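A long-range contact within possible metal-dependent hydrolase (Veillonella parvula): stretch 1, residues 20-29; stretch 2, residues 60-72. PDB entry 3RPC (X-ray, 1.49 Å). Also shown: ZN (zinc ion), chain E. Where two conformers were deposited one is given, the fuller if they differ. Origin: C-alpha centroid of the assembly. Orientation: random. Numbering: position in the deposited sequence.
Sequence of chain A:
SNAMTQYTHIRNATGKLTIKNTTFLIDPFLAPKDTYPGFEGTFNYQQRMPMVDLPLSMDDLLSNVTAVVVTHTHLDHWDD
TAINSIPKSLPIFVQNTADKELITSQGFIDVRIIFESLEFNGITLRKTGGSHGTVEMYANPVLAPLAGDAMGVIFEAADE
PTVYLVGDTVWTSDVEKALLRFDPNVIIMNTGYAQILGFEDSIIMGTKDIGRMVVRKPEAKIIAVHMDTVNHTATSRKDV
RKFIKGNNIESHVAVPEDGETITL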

# COMPACT_ATOMS: atom_id res chain seq x y z
N LYS A 20 -15.32 -9.41 22.42
CA LYS A 20 -15.08 -10.10 23.68
C LYS A 20 -15.06 -9.10 24.84
O LYS A 20 -16.00 -8.32 24.98
CB LYS A 20 -13.80 -10.93 23.60
CG LYS A 20 -14.01 -12.29 22.91
CD LYS A 20 -12.79 -12.75 22.14
CE LYS A 20 -12.88 -14.23 21.75
NZ LYS A 20 -14.27 -14.70 21.51
N ASN A 21 -14.02 -9.10 25.65
CA ASN A 21 -13.92 -8.16 26.77
C ASN A 21 -13.04 -6.96 26.45
O ASN A 21 -12.63 -6.23 27.36
CB ASN A 21 -13.40 -8.85 28.03
CG ASN A 21 -14.31 -9.98 28.49
OD1 ASN A 21 -13.84 -11.07 28.81
ND2 ASN A 21 -15.61 -9.72 28.54
N THR A 22 -12.73 -6.76 25.18
CA THR A 22 -11.86 -5.66 24.79
C THR A 22 -12.63 -4.60 24.02
O THR A 22 -13.30 -4.91 23.03
CB THR A 22 -10.69 -6.16 23.92
OG1 THR A 22 -9.84 -6.99 24.72
CG2 THR A 22 -9.88 -4.98 23.38
N THR A 23 -12.54 -3.35 24.47
CA THR A 23 -13.17 -2.26 23.74
C THR A 23 -12.11 -1.32 23.18
O THR A 23 -11.32 -0.74 23.92
CB THR A 23 -14.14 -1.48 24.63
OG1 THR A 23 -15.23 -2.33 25.00
CG2 THR A 23 -14.69 -0.26 23.90
N PHE A 24 -12.11 -1.16 21.86
CA PHE A 24 -11.21 -0.26 21.16
C PHE A 24 -11.91 1.07 20.89
O PHE A 24 -12.96 1.10 20.24
CB PHE A 24 -10.80 -0.85 19.81
CG PHE A 24 -10.07 -2.16 19.90
CD1 PHE A 24 -8.69 -2.18 20.12
CD2 PHE A 24 -10.74 -3.36 19.74
CE1 PHE A 24 -8.00 -3.38 20.19
CE2 PHE A 24 -10.05 -4.58 19.81
CZ PHE A 24 -8.68 -4.58 20.03
N LEU A 25 -11.31 2.15 21.36
CA LEU A 25 -11.72 3.49 20.94
C LEU A 25 -10.99 3.79 19.63
O LEU A 25 -9.75 3.84 19.59
CB LEU A 25 -11.37 4.52 22.02
CG LEU A 25 -11.64 5.98 21.67
CD1 LEU A 25 -13.12 6.22 21.43
CD2 LEU A 25 -11.13 6.92 22.77
N ILE A 26 -11.77 3.98 18.58
CA ILE A 26 -11.23 4.18 17.23
C ILE A 26 -11.23 5.66 16.84
O ILE A 26 -12.23 6.35 17.00
CB ILE A 26 -12.06 3.38 16.22
CG1 ILE A 26 -11.83 1.88 16.44
CG2 ILE A 26 -11.70 3.77 14.79
CD1 ILE A 26 -12.84 0.99 15.73
N ASP A 27 -10.07 6.12 16.37
CA ASP A 27 -9.90 7.44 15.76
C ASP A 27 -10.63 8.56 16.51
O ASP A 27 -11.50 9.23 15.95
CB ASP A 27 -10.34 7.39 14.28
CG ASP A 27 -9.35 6.61 13.41
OD1 ASP A 27 -8.40 6.03 13.96
OD2 ASP A 27 -9.55 6.57 12.18
N PRO A 28 -10.25 8.79 17.77
CA PRO A 28 -10.96 9.76 18.61
C PRO A 28 -10.67 11.22 18.25
O PRO A 28 -9.54 11.70 18.43
CB PRO A 28 -10.43 9.44 20.02
CG PRO A 28 -9.04 8.97 19.76
CD PRO A 28 -9.16 8.13 18.52
N PHE A 29 -11.70 11.89 17.75
CA PHE A 29 -11.70 13.31 17.46
C PHE A 29 -12.80 13.84 18.35
O PHE A 29 -13.98 13.67 18.05
CB PHE A 29 -12.02 13.48 15.97
CG PHE A 29 -12.44 14.88 15.55
CD1 PHE A 29 -11.81 16.01 16.04
CD2 PHE A 29 -13.44 15.04 14.60
CE1 PHE A 29 -12.19 17.28 15.62
CE2 PHE A 29 -13.82 16.31 14.17
CZ PHE A 29 -13.20 17.43 14.68
N ASP A 60 -18.81 8.69 29.95
CA ASP A 60 -19.42 7.52 29.31
C ASP A 60 -18.59 7.08 28.11
O ASP A 60 -18.44 5.89 27.85
CB ASP A 60 -20.86 7.81 28.91
CG ASP A 60 -21.82 7.76 30.09
OD1 ASP A 60 -23.03 7.97 29.90
OD2 ASP A 60 -21.35 7.51 31.22
N LEU A 61 -18.04 8.05 27.40
CA LEU A 61 -17.22 7.73 26.23
C LEU A 61 -16.00 6.92 26.65
O LEU A 61 -15.67 5.91 26.03
CB LEU A 61 -16.80 9.02 25.52
CG LEU A 61 -16.05 8.89 24.18
CD1 LEU A 61 -16.25 10.15 23.35
CD2 LEU A 61 -14.58 8.61 24.39
N LEU A 62 -15.34 7.35 27.72
CA LEU A 62 -14.06 6.73 28.08
C LEU A 62 -14.20 5.48 28.95
O LEU A 62 -13.25 4.72 29.08
CB LEU A 62 -13.17 7.74 28.80
CG LEU A 62 -12.73 8.96 27.98
CD1 LEU A 62 -11.99 9.94 28.86
CD2 LEU A 62 -11.87 8.52 26.80
N SER A 63 -15.38 5.29 29.54
CA SER A 63 -15.56 4.32 30.63
C SER A 63 -14.83 2.98 30.50
O SER A 63 -13.92 2.68 31.29
CB SER A 63 -17.05 4.10 30.94
OG SER A 63 -17.81 3.90 29.75
N ASN A 64 -15.22 2.17 29.53
CA ASN A 64 -14.69 0.81 29.41
C ASN A 64 -13.67 0.63 28.29
O ASN A 64 -13.49 -0.48 27.77
CB ASN A 64 -15.84 -0.19 29.21
CG ASN A 64 -16.51 -0.58 30.51
OD1 ASN A 64 -15.85 -0.95 31.48
ND2 ASN A 64 -17.84 -0.49 30.54
N VAL A 65 -13.00 1.71 27.91
CA VAL A 65 -12.00 1.63 26.85
C VAL A 65 -10.76 0.85 27.33
O VAL A 65 -10.20 1.16 28.39
CB VAL A 65 -11.62 3.03 26.34
CG1 VAL A 65 -10.46 2.96 25.35
CG2 VAL A 65 -12.82 3.70 25.69
N THR A 66 -10.36 -0.15 26.54
CA THR A 66 -9.22 -1.02 26.81
C THR A 66 -7.99 -0.59 26.03
O THR A 66 -6.85 -0.81 26.46
CB THR A 66 -9.51 -2.47 26.34
OG1 THR A 66 -10.85 -2.84 26.66
CG2 THR A 66 -8.54 -3.45 27.00
N ALA A 67 -8.22 -0.03 24.84
CA ALA A 67 -7.12 0.36 23.96
C ALA A 67 -7.65 1.35 22.95
O ALA A 67 -8.86 1.49 22.78
CB ALA A 67 -6.52 -0.85 23.26
N VAL A 68 -6.73 2.05 22.30
CA VAL A 68 -7.10 3.02 21.28
C VAL A 68 -6.46 2.61 19.96
O VAL A 68 -5.33 2.11 19.94
CB VAL A 68 -6.63 4.43 21.67
CG1 VAL A 68 -7.14 5.46 20.69
CG2 VAL A 68 -7.10 4.79 23.07
N VAL A 69 -7.19 2.78 18.87
CA VAL A 69 -6.65 2.53 17.53
C VAL A 69 -6.71 3.85 16.78
O VAL A 69 -7.78 4.45 16.68
CB VAL A 69 -7.49 1.48 16.77
CG1 VAL A 69 -7.03 1.38 15.30
CG2 VAL A 69 -7.38 0.13 17.46
N VAL A 70 -5.57 4.30 16.29
CA VAL A 70 -5.47 5.57 15.59
C VAL A 70 -4.96 5.27 14.18
O VAL A 70 -3.78 4.95 13.99
CB VAL A 70 -4.50 6.52 16.33
CG1 VAL A 70 -4.44 7.87 15.64
CG2 VAL A 70 -4.94 6.68 17.79
N THR A 71 -5.86 5.35 13.20
CA THR A 71 -5.49 4.95 11.83
C THR A 71 -4.53 5.93 11.17
O THR A 71 -3.77 5.55 10.27
CB THR A 71 -6.71 4.74 10.93
OG1 THR A 71 -7.42 5.98 10.76
CG2 THR A 71 -7.64 3.67 11.50
N HIS A 72 -4.60 7.18 11.61
CA HIS A 72 -3.71 8.25 11.16
C HIS A 72 -3.99 9.47 12.01
O HIS A 72 -4.98 9.49 12.74
CB HIS A 72 -3.85 8.55 9.65
CG HIS A 72 -5.19 9.09 9.21
ND1 HIS A 72 -6.38 8.45 9.49
CD2 HIS A 72 -5.50 10.17 8.46
CE1 HIS A 72 -7.37 9.12 8.93
NE2 HIS A 72 -6.87 10.18 8.31
ZN ZN E . -7.81 11.66 6.91
O HOH W 1 -14.87 -3.61 27.27
O HOH W 2 -9.15 12.93 7.68

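Strand 22-26 pairs in parallel with the strand around Ala-67 to Val-69, and the backbone hydrogen bonds form a regular ladder. Leu-25 lends both its polar backbone atoms: Leu-25 N donates to Ala-67 O (2.9 Å), and Leu-25 O accepts from Val-69 N (2.9 Å). The next rung is Asp-27 N to Val-69 O, also 2.9 Å and nearly linear.

At the start of the ladder a side chain stands in for backbone. Thr-23 N donates to the hydroxyl Thr-66 OG1 at 2.8 Å. Thr-23 O accepts from Thr-66 N at 2.9 Å and, weakly, from Ala-67 N at 3.3 Å. Thr-23 OG1 lies 2.6 Å from water 1, which also donates weakly to Asn-21 O (3.4 Å) and Asn-64 O (3.5 Å). The water thus links the two stretches.

At the other end the carboxylate of Asp-27 takes over. Its OD1 accepts from Thr-71 N (2.7 Å), and its OD2 accepts from Thr-71 OG1 (2.6 Å). A carboxylate suits this buried place because its two oxygens meet both donors of one residue. OD2 is also hydrogen-bonded elsewhere in the structure. Thr-71 OG1 in turn accepts from His-72 ND1 at 3.0 Å. This leaves His-72 NE2 to bind the zinc ion at 2.2 Å, so a chain of contacts runs from Asp-27 to the metal.

Apolar side chains pack on both faces of the sheet. On one, Phe-24 CD1 lies 3.8 Å from Val-69 CG2 and 4.0 Å from Ala-67 CB; the small alanine methyl lies beside the ring. On the other, Leu-25 is the residue most covered by the opposing stretch. Its CB is 3.8 Å from Val-65 CG1, and its CD1 reaches Leu-61 CD2 at 4.1 Å. Together the stretches bury 711 Å².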